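Side-chain contacts in SLH domain-containing protein (Pseudoflavonifractor capillosus, PDB 4OJU), which is of unknown function but, as a BspA-type leucine-rich repeat protein with magnesium sites, probably binds other proteins: residues 6-11 against 15-20; 117-122 against 128-133; 24-29 against 39-44. One frame throughout, in Å; residues are numbered along the deposited sequence.

Interaction 1: residues 6-11 against 15-20; sequences ESTVQV and TFEIWF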
loop_
_atom_site.group_PDB
_atom_site.type_symbol
_atom_site.label_atom_id
_atom_site.label_comp_id
_atom_site.label_asym_id
_atom_site.label_seq_id
_atom_site.Cartn_x
_atom_site.Cartn_y
_atom_site.Cartn_z
ATOM N N GLU A 6 -16.076 22.332 27.873
ATOM C CA GLU A 6 -17.082 22.948 28.744
ATOM C C GLU A 6 -17.974 21.867 29.318
ATOM O O GLU A 6 -18.231 21.883 30.508
ATOM C CB GLU A 6 -17.920 23.986 27.999
ATOM C CG GLU A 6 -18.924 24.686 28.908
ATOM C CD GLU A 6 -19.798 25.716 28.217
ATOM O OE1 GLU A 6 -20.141 25.502 27.031
ATOM O OE2 GLU A 6 -20.175 26.714 28.873
ATOM N N SER A 7 -18.484 20.948 28.472
ATOM C CA SER A 7 -19.330 19.851 28.949
ATOM C C SER A 7 -19.263 18.640 28.019
ATOM O O SER A 7 -18.833 18.743 26.870
ATOM C CB SER A 7 -20.778 20.301 29.161
ATOM O OG SER A 7 -21.408 20.759 27.978
ATOM N N THR A 8 -19.662 17.490 28.546
ATOM C CA THR A 8 -19.703 16.227 27.811
ATOM C C THR A 8 -21.156 15.817 27.721
ATOM O O THR A 8 -21.866 15.824 28.738
ATOM C CB THR A 8 -18.815 15.185 28.485
ATOM O OG1 THR A 8 -17.503 15.746 28.622
ATOM C CG2 THR A 8 -18.740 13.880 27.699
ATOM N N VAL A 9 -21.614 15.499 26.506
ATOM C CA VAL A 9 -23.006 15.144 26.277
ATOM C C VAL A 9 -23.077 13.786 25.585
ATOM O O VAL A 9 -22.330 13.527 24.635
ATOM C CB VAL A 9 -23.753 16.251 25.476
ATOM C CG1 VAL A 9 -25.204 15.861 25.202
ATOM C CG2 VAL A 9 -23.735 17.584 26.227
ATOM N N GLN A 10 -23.965 12.923 26.077
ATOM C CA GLN A 10 -24.238 11.627 25.469
ATOM C C GLN A 10 -25.579 11.696 24.720
ATOM O O GLN A 10 -26.578 12.123 25.305
ATOM C CB GLN A 10 -24.260 10.508 26.531
ATOM C CG GLN A 10 -24.310 9.099 25.932
ATOM C CD GLN A 10 -22.998 8.668 25.332
ATOM O OE1 GLN A 10 -21.918 9.117 25.733
ATOM N NE2 GLN A 10 -23.059 7.772 24.356
ATOM N N VAL A 11 -25.585 11.321 23.418
ATOM C CA VAL A 11 -26.786 11.287 22.569
ATOM C C VAL A 11 -26.820 9.913 21.973
ATOM O O VAL A 11 -26.093 9.647 21.015
ATOM C CB VAL A 11 -26.856 12.397 21.474
ATOM C CG1 VAL A 11 -28.199 12.359 20.749
ATOM C CG2 VAL A 11 -26.612 13.784 22.058
ATOM N N THR A 15 -20.883 10.171 22.009
ATOM C CA THR A 15 -20.357 11.027 23.075
ATOM C C THR A 15 -19.808 12.277 22.414
ATOM O O THR A 15 -19.028 12.158 21.482
ATOM C CB THR A 15 -19.261 10.348 23.924
ATOM O OG1 THR A 15 -19.698 9.065 24.347
ATOM C CG2 THR A 15 -18.836 11.214 25.117
ATOM N N PHE A 16 -20.175 13.457 22.919
ATOM C CA PHE A 16 -19.652 14.710 22.405
ATOM C C PHE A 16 -18.994 15.508 23.479
ATOM O O PHE A 16 -19.503 15.559 24.614
ATOM C CB PHE A 16 -20.767 15.589 21.810
ATOM C CG PHE A 16 -21.515 14.995 20.663
ATOM C CD1 PHE A 16 -21.049 15.137 19.356
ATOM C CD2 PHE A 16 -22.691 14.290 20.876
ATOM C CE1 PHE A 16 -21.742 14.562 18.287
ATOM C CE2 PHE A 16 -23.390 13.745 19.813
ATOM C CZ PHE A 16 -22.911 13.875 18.521
ATOM N N GLU A 17 -17.906 16.201 23.108
ATOM C CA GLU A 17 -17.297 17.171 24.000
ATOM C C GLU A 17 -17.593 18.529 23.409
ATOM O O GLU A 17 -17.346 18.747 22.211
ATOM C CB GLU A 17 -15.800 16.941 24.177
ATOM C CG GLU A 17 -15.517 15.803 25.135
ATOM C CD GLU A 17 -14.056 15.463 25.318
ATOM O OE1 GLU A 17 -13.229 15.908 24.491
ATOM O OE2 GLU A 17 -13.740 14.722 26.274
ATOM N N ILE A 18 -18.215 19.396 24.197
ATOM C CA ILE A 18 -18.530 20.763 23.793
ATOM C C ILE A 18 -17.418 21.625 24.358
ATOM O O ILE A 18 -17.201 21.604 25.570
ATOM C CB ILE A 18 -19.950 21.197 24.278
ATOM C CG1 ILE A 18 -21.037 20.332 23.599
ATOM C CG2 ILE A 18 -20.194 22.690 24.042
ATOM C CD1 ILE A 18 -22.382 20.364 24.345
ATOM N N TRP A 19 -16.741 22.385 23.482
ATOM C CA TRP A 19 -15.607 23.247 23.802
ATOM C C TRP A 19 -16.051 24.658 24.108
ATOM O O TRP A 19 -17.100 25.074 23.633
ATOM C CB TRP A 19 -14.658 23.257 22.598
ATOM C CG TRP A 19 -14.184 21.890 22.238
ATOM C CD1 TRP A 19 -14.718 21.048 21.307
ATOM C CD2 TRP A 19 -13.088 21.198 22.828
ATOM N NE1 TRP A 19 -14.031 19.860 21.305
ATOM C CE2 TRP A 19 -13.029 19.921 22.236
ATOM C CE3 TRP A 19 -12.138 21.536 23.801
ATOM C CZ2 TRP A 19 -12.043 18.986 22.569
ATOM C CZ3 TRP A 19 -11.139 20.616 24.113
ATOM C CH2 TRP A 19 -11.106 19.353 23.508
ATOM N N PHE A 20 -15.243 25.426 24.859
ATOM C CA PHE A 20 -15.545 26.814 25.145
ATOM C C PHE A 20 -15.539 27.699 23.859
ATOM O O PHE A 20 -16.127 28.775 23.889
ATOM C CB PHE A 20 -14.600 27.365 26.208
ATOM C CG PHE A 20 -15.056 27.006 27.608
ATOM C CD1 PHE A 20 -16.156 27.633 28.182
ATOM C CD2 PHE A 20 -14.398 26.024 28.342
ATOM C CE1 PHE A 20 -16.580 27.291 29.469
ATOM C CE2 PHE A 20 -14.824 25.684 29.631
ATOM C CZ PHE A 20 -15.914 26.312 30.181
HETATM O O HOH W 1 -19.273 26.498 24.665
HETATM O O HOH W 2 -15.212 14.313 28.252
HETATM O O HOH W 3 -20.476 6.851 23.050
#
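Thr15 reaches across to Gln10: its hydroxyl OG1 donates to the amide oxygen OE1 of Gln10 over 2.6 Å, arriving 17° out of the amide plane. Gln10 meets it because its chain bends at the second torsion (chi2 74°), which swings the amide back toward the neighbouring strand. A water accepts from Gln10 NE2 and donates to Thr15 OG1, closing a small polar ring, and NE2 is also hydrogen-bonded to Gly12 O. Replacing Thr15 by a valine would probably leave Gln10 OE1 without this donor and the water without an acceptor, the amide then being held from its NE2 side. On the same face the methyls Thr8 CG2 and Thr15 CG2 touch at 3.7 Å. Farther along, Thr8 OG1 and Glu17 OE2 share a second water. The other face, apart from Ser7, is apolar: Val9 CG2 meets Ile18 CD1 at 3.6 Å. At the end of the strand, Val11 CG2 comes obliquely to Phe16 CE2 at 3.9 Å.

These pairs belong to an antiparallel beta hairpin in which Ser7 with Ile18 and Val9 with Phe16 are hydrogen-bonded pairs. Near the open end a classic beta bulge sets both Glu6 and Ser7 against Ile18, whose carbonyl O accepts from Glu6 N at 2.7 Å and from Ser7 N at 3.2 Å. Glu6 then crosses the Phe20 ring at about a right angle, CB 3.7 Å above the ring centroid in a CH-pi contact. Its carboxylate plane stands 44° from the ring, and a water links Glu6 OE1 to Trp19 O.

Outside the pair, Val45 of strand 44-46 packs on Val9, Val11, Phe16 and Ile18, backing the apolar face. Strand 24-29 runs beside 15-20 on its far edge, where Trp19 NE1 is hydrogen-bonded to Thr25 OG1.

Interaction 2: residues 117-122 against 128-133; sequences ITIPAS and NPFRWS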
loop_
_atom_site.group_PDB
_atom_site.type_symbol
_atom_site.label_atom_id
_atom_site.label_comp_id
_atom_site.label_asym_id
_atom_site.label_seq_id
_atom_site.Cartn_x
_atom_site.Cartn_y
_atom_site.Cartn_z
ATOM N N ILE A 117 -14.843 6.123 -2.341
ATOM C CA ILE A 117 -15.178 7.273 -1.519
ATOM C C ILE A 117 -15.298 8.487 -2.449
ATOM O O ILE A 117 -14.599 8.580 -3.478
ATOM C CB ILE A 117 -14.173 7.471 -0.341
ATOM C CG1 ILE A 117 -14.793 8.371 0.766
ATOM C CG2 ILE A 117 -12.784 7.974 -0.824
ATOM C CD1 ILE A 117 -14.162 8.310 2.148
ATOM N N THR A 118 -16.223 9.379 -2.108
ATOM C CA THR A 118 -16.419 10.628 -2.836
ATOM C C THR A 118 -15.942 11.755 -1.955
ATOM O O THR A 118 -16.437 11.919 -0.851
ATOM C CB THR A 118 -17.863 10.792 -3.289
ATOM O OG1 THR A 118 -18.138 9.716 -4.184
ATOM C CG2 THR A 118 -18.100 12.117 -4.015
ATOM N N ILE A 119 -15.000 12.541 -2.450
ATOM C CA ILE A 119 -14.423 13.655 -1.713
ATOM C C ILE A 119 -15.147 14.937 -2.088
ATOM O O ILE A 119 -15.166 15.321 -3.257
ATOM C CB ILE A 119 -12.891 13.750 -1.993
ATOM C CG1 ILE A 119 -12.135 12.438 -1.692
ATOM C CG2 ILE A 119 -12.235 14.935 -1.293
ATOM C CD1 ILE A 119 -12.205 11.851 -0.238
ATOM N N PRO A 120 -15.697 15.651 -1.091
ATOM C CA PRO A 120 -16.360 16.931 -1.374
ATOM C C PRO A 120 -15.406 17.972 -1.953
ATOM O O PRO A 120 -14.196 17.932 -1.675
ATOM C CB PRO A 120 -16.839 17.374 0.008
ATOM C CG PRO A 120 -16.954 16.118 0.779
ATOM C CD PRO A 120 -15.789 15.314 0.344
ATOM N N ALA A 121 -15.960 18.929 -2.718
ATOM C CA ALA A 121 -15.184 20.014 -3.339
ATOM C C ALA A 121 -14.479 20.905 -2.274
ATOM O O ALA A 121 -13.435 21.494 -2.558
ATOM C CB ALA A 121 -16.092 20.872 -4.223
ATOM N N SER A 122 -15.024 20.962 -1.054
ATOM C CA SER A 122 -14.481 21.788 0.030
ATOM C C SER A 122 -13.165 21.215 0.636
ATOM O O SER A 122 -12.422 21.939 1.289
ATOM C CB SER A 122 -15.537 21.958 1.122
ATOM O OG SER A 122 -15.914 20.682 1.622
ATOM N N ASN A 128 -2.699 10.738 4.177
ATOM C CA ASN A 128 -2.986 9.308 3.834
ATOM C C ASN A 128 -4.092 8.667 4.712
ATOM O O ASN A 128 -3.821 7.946 5.675
ATOM C CB ASN A 128 -1.752 8.411 3.797
ATOM C CG ASN A 128 -2.023 7.075 3.118
ATOM O OD1 ASN A 128 -3.147 6.753 2.684
ATOM N ND2 ASN A 128 -1.003 6.278 2.977
ATOM N N PRO A 129 -5.366 8.949 4.382
ATOM C CA PRO A 129 -6.463 8.422 5.208
ATOM C C PRO A 129 -6.825 6.978 4.884
ATOM O O PRO A 129 -7.580 6.389 5.629
ATOM C CB PRO A 129 -7.649 9.340 4.834
ATOM C CG PRO A 129 -7.016 10.516 4.033
ATOM C CD PRO A 129 -5.886 9.851 3.332
ATOM N N PHE A 130 -6.364 6.434 3.758
ATOM C CA PHE A 130 -6.823 5.130 3.275
ATOM C C PHE A 130 -5.783 4.012 3.351
ATOM O O PHE A 130 -6.022 2.923 2.816
ATOM C CB PHE A 130 -7.296 5.313 1.829
ATOM C CG PHE A 130 -8.149 6.565 1.666
ATOM C CD1 PHE A 130 -9.392 6.666 2.282
ATOM C CD2 PHE A 130 -7.728 7.614 0.853
ATOM C CE1 PHE A 130 -10.174 7.817 2.135
ATOM C CE2 PHE A 130 -8.510 8.760 0.707
ATOM C CZ PHE A 130 -9.723 8.855 1.357
ATOM N N ARG A 131 -4.670 4.243 4.070
ATOM C CA ARG A 131 -3.612 3.236 4.211
ATOM C C ARG A 131 -4.188 1.912 4.710
ATOM O O ARG A 131 -5.035 1.923 5.609
ATOM C CB ARG A 131 -2.514 3.719 5.167
ATOM C CG ARG A 131 -1.202 2.926 5.033
ATOM C CD ARG A 131 -0.102 3.647 5.775
ATOM N NE ARG A 131 1.150 2.893 5.779
ATOM C CZ ARG A 131 2.255 3.284 6.412
ATOM N NH1 ARG A 131 2.284 4.439 7.058
ATOM N NH2 ARG A 131 3.344 2.530 6.383
ATOM N N TRP A 132 -3.767 0.789 4.078
ATOM C CA TRP A 132 -4.152 -0.601 4.395
ATOM C C TRP A 132 -5.609 -0.920 4.040
ATOM O O TRP A 132 -6.039 -2.054 4.246
ATOM C CB TRP A 132 -3.882 -0.977 5.887
ATOM C CG TRP A 132 -2.517 -0.597 6.377
ATOM C CD1 TRP A 132 -1.321 -0.959 5.836
ATOM C CD2 TRP A 132 -2.215 0.283 7.470
ATOM N NE1 TRP A 132 -0.289 -0.367 6.532
ATOM C CE2 TRP A 132 -0.808 0.390 7.547
ATOM C CE3 TRP A 132 -2.999 0.971 8.417
ATOM C CZ2 TRP A 132 -0.167 1.194 8.498
ATOM C CZ3 TRP A 132 -2.360 1.718 9.396
ATOM C CH2 TRP A 132 -0.958 1.839 9.418
ATOM N N SER A 133 -6.376 0.044 3.535
ATOM C CA SER A 133 -7.737 -0.265 3.113
ATOM C C SER A 133 -7.628 -0.875 1.710
ATOM O O SER A 133 -7.567 -0.148 0.710
ATOM C CB SER A 133 -8.627 0.969 3.145
ATOM O OG SER A 133 -8.777 1.393 4.487
#
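Ile117 and Ile119 send their side chains inward to the end of the Phe130 ring, joining strand 116-119 to the loop after strand 125-127 inside the BspA-type leucine-rich repeat region. The contact is small and wholly apolar. Ile117 does most of the touching: its CG2 lies 3.9 Å from Phe130 CZ, and its CD1 sits 4.0 Å from Phe130 CE1, so both branches meet the CE1 corner from one side of the ring plane. Ile119 CD1 comes in at the ring edge, near its plane, 4.2 Å from CZ of Phe130. The opposite face of the ring is covered by its own neighbour Pro129, with CB 3.9 Å above the centre, and Leu136 packs against Phe130 as well.

The other side of the loop is built differently. From Phe130 to Ser133 the chain makes a type II beta turn, carrying Arg131 and Trp132 away from the isoleucines into a partly exposed zone. There Arg131 NH2 forms a salt bridge with Asp112 OD1 of the second subunit, and Trp132 NE1 bonds to Arg131 O of that subunit. Within this chain's own turn, Arg131 CG rests 3.5 Å above the centre of the Trp132 ring.

Interaction 3: residues 24-29 against 39-44; sequences ATLTRY and ADIPAS. With EDO (1,2-ethanediol), chain E; EDO (1,2-ethanediol), chain G.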
loop_
_atom_site.group_PDB
_atom_site.type_symbol
_atom_site.label_atom_id
_atom_site.label_comp_id
_atom_site.label_asym_id
_atom_site.label_seq_id
_atom_site.Cartn_x
_atom_site.Cartn_y
_atom_site.Cartn_z
ATOM N N ALA A 24 -18.562 21.444 18.962
ATOM C CA ALA A 24 -18.581 20.131 19.571
ATOM C C ALA A 24 -17.761 19.135 18.756
ATOM O O ALA A 24 -17.726 19.203 17.525
ATOM C CB ALA A 24 -20.008 19.638 19.704
ATOM N N THR A 25 -17.089 18.228 19.456
ATOM C CA THR A 25 -16.335 17.145 18.836
ATOM C C THR A 25 -17.014 15.847 19.187
ATOM O O THR A 25 -17.322 15.625 20.372
ATOM C CB THR A 25 -14.862 17.143 19.343
ATOM O OG1 THR A 25 -14.234 18.340 18.914
ATOM C CG2 THR A 25 -14.041 15.922 18.848
ATOM N N LEU A 26 -17.230 14.983 18.172
ATOM C CA LEU A 26 -17.759 13.635 18.381
ATOM C C LEU A 26 -16.563 12.814 18.851
ATOM O O LEU A 26 -15.653 12.551 18.056
ATOM C CB LEU A 26 -18.394 13.070 17.089
ATOM C CG LEU A 26 -19.269 11.801 17.232
ATOM C CD1 LEU A 26 -20.148 11.628 16.036
ATOM C CD2 LEU A 26 -18.431 10.525 17.398
ATOM N N THR A 27 -16.512 12.484 20.150
ATOM C CA THR A 27 -15.330 11.782 20.680
ATOM C C THR A 27 -15.422 10.272 20.674
ATOM O O THR A 27 -14.377 9.616 20.618
ATOM C CB THR A 27 -15.008 12.261 22.099
ATOM O OG1 THR A 27 -16.119 11.985 22.951
ATOM C CG2 THR A 27 -14.649 13.742 22.153
ATOM N N ARG A 28 -16.643 9.709 20.759
ATOM C CA ARG A 28 -16.792 8.253 20.797
ATOM C C ARG A 28 -18.151 7.770 20.297
ATOM O O ARG A 28 -19.173 8.391 20.573
ATOM C CB ARG A 28 -16.591 7.746 22.247
ATOM C CG ARG A 28 -16.344 6.230 22.325
ATOM C CD ARG A 28 -16.345 5.671 23.745
ATOM N NE ARG A 28 -17.617 5.095 24.203
ATOM C CZ ARG A 28 -18.325 5.538 25.247
ATOM N NH1 ARG A 28 -17.899 6.576 25.956
ATOM N NH2 ARG A 28 -19.463 4.950 25.581
ATOM N N TYR A 29 -18.144 6.615 19.607
ATOM C CA TYR A 29 -19.327 5.907 19.150
ATOM C C TYR A 29 -19.374 4.596 19.921
ATOM O O TYR A 29 -18.432 3.805 19.847
ATOM C CB TYR A 29 -19.288 5.667 17.650
ATOM C CG TYR A 29 -20.484 4.911 17.119
ATOM C CD1 TYR A 29 -21.683 5.569 16.840
ATOM C CD2 TYR A 29 -20.397 3.555 16.824
ATOM C CE1 TYR A 29 -22.757 4.899 16.258
ATOM C CE2 TYR A 29 -21.474 2.865 16.270
ATOM C CZ TYR A 29 -22.642 3.549 15.959
ATOM O OH TYR A 29 -23.689 2.891 15.363
ATOM N N ALA A 39 -24.429 4.894 10.954
ATOM C CA ALA A 39 -24.178 6.029 11.849
ATOM C C ALA A 39 -24.577 7.330 11.177
ATOM O O ALA A 39 -23.834 7.855 10.349
ATOM C CB ALA A 39 -22.713 6.063 12.264
ATOM N N ASP A 40 -25.786 7.822 11.489
ATOM C CA ASP A 40 -26.277 9.095 10.949
ATOM C C ASP A 40 -25.881 10.130 11.985
ATOM O O ASP A 40 -26.597 10.333 12.955
ATOM C CB ASP A 40 -27.798 9.023 10.682
ATOM C CG ASP A 40 -28.382 10.177 9.878
ATOM O OD1 ASP A 40 -27.593 10.948 9.268
ATOM O OD2 ASP A 40 -29.617 10.304 9.839
ATOM N N ILE A 41 -24.676 10.681 11.859
ATOM C CA ILE A 41 -24.104 11.584 12.860
ATOM C C ILE A 41 -24.885 12.897 12.926
ATOM O O ILE A 41 -25.052 13.541 11.891
ATOM C CB ILE A 41 -22.585 11.839 12.595
ATOM C CG1 ILE A 41 -21.764 10.531 12.660
ATOM C CG2 ILE A 41 -22.033 12.909 13.545
ATOM C CD1 ILE A 41 -20.285 10.647 12.105
ATOM N N PRO A 42 -25.339 13.330 14.129
ATOM C CA PRO A 42 -26.081 14.611 14.203
ATOM C C PRO A 42 -25.176 15.801 13.888
ATOM O O PRO A 42 -23.980 15.778 14.200
ATOM C CB PRO A 42 -26.604 14.660 15.635
ATOM C CG PRO A 42 -25.845 13.650 16.387
ATOM C CD PRO A 42 -25.227 12.675 15.450
ATOM N N ALA A 43 -25.749 16.821 13.239
ATOM C CA ALA A 43 -25.041 18.054 12.877
ATOM C C ALA A 43 -24.875 18.980 14.087
ATOM O O ALA A 43 -24.067 19.904 14.054
ATOM C CB ALA A 43 -25.809 18.782 11.781
ATOM N N SER A 44 -25.682 18.769 15.125
ATOM C CA SER A 44 -25.600 19.586 16.326
ATOM C C SER A 44 -25.908 18.766 17.581
ATOM O O SER A 44 -26.471 17.676 17.495
ATOM C CB SER A 44 -26.532 20.795 16.235
ATOM O OG SER A 44 -27.888 20.403 16.314
HETATM C C1 EDO E . -29.941 13.985 11.694
HETATM O O1 EDO E . -28.794 13.697 10.905
HETATM C C2 EDO E . -30.081 12.941 12.814
HETATM O O2 EDO E . -28.809 12.708 13.385
HETATM C C1 EDO G . -30.135 18.999 18.302
HETATM O O1 EDO G . -28.888 19.406 18.840
HETATM C C2 EDO G . -30.557 17.660 18.934
HETATM O O2 EDO G . -30.635 17.828 20.342
#
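Leu26 and Tyr29 both set CG opposite the backbone N (chi1 -167° and 179°), which carries the two side chains inward from strand 24-29 to Ile41 and Ala39. Ile41 answers with its CG2 branch, which meets Leu26 CD1 at 3.4 Å as the two side chains cross at a slant. Leu26 is modelled in two conformers, so the closeness of that pair is doubtful. Tyr29 brings CE1 to Ala39 CB at 4.2 Å, the methyl approaching the ring obliquely.

The contact lies in the interior between two layers: strand 24-29 belongs to the mixed sheet that begins with the N-terminal hairpin, while strand 38-40 is an outer strand of the parallel sheet it shares with 70-72 and 93-95. Both layers add to the packing, since Ile58 touches Leu26 and Ile41, and Val71 touches Ala39 and Ile41. The Tyr29 ring is further stacked with Phe63.

Polar groups of 39-44 meet ethanediol molecules, probably from the crystallisation liquor. One holds only weakly to Asp40, through the backbone O and OD1. The other donates from O1 to Ser44 OG over 2.9 Å, the same hydroxyl that is hydrogen-bonded to Glu52 OE1.

How the interactions relate
Interactions 1 and 3 adjoin, their centres about 10 Å apart, because strands 14-19 and 24-29 are neighbours in one sheet; Glu17 O and Thr25 N come to 2.8 Å there, and Phe16 packs on Pro42. Interaction 2 lies on the opposite side of the chain's centre from interaction 1, about 27 Å between centres. Chemistry follows place. The hairpin of interaction 1 is partly buried and relies on backbone hydrogen bonds and bridging waters, with apolar packing on one face. Interactions 2 and 3 are buried side-chain contacts with no hydrogen bond across them. Of the three, interaction 2 alone has other subunits touching its segments.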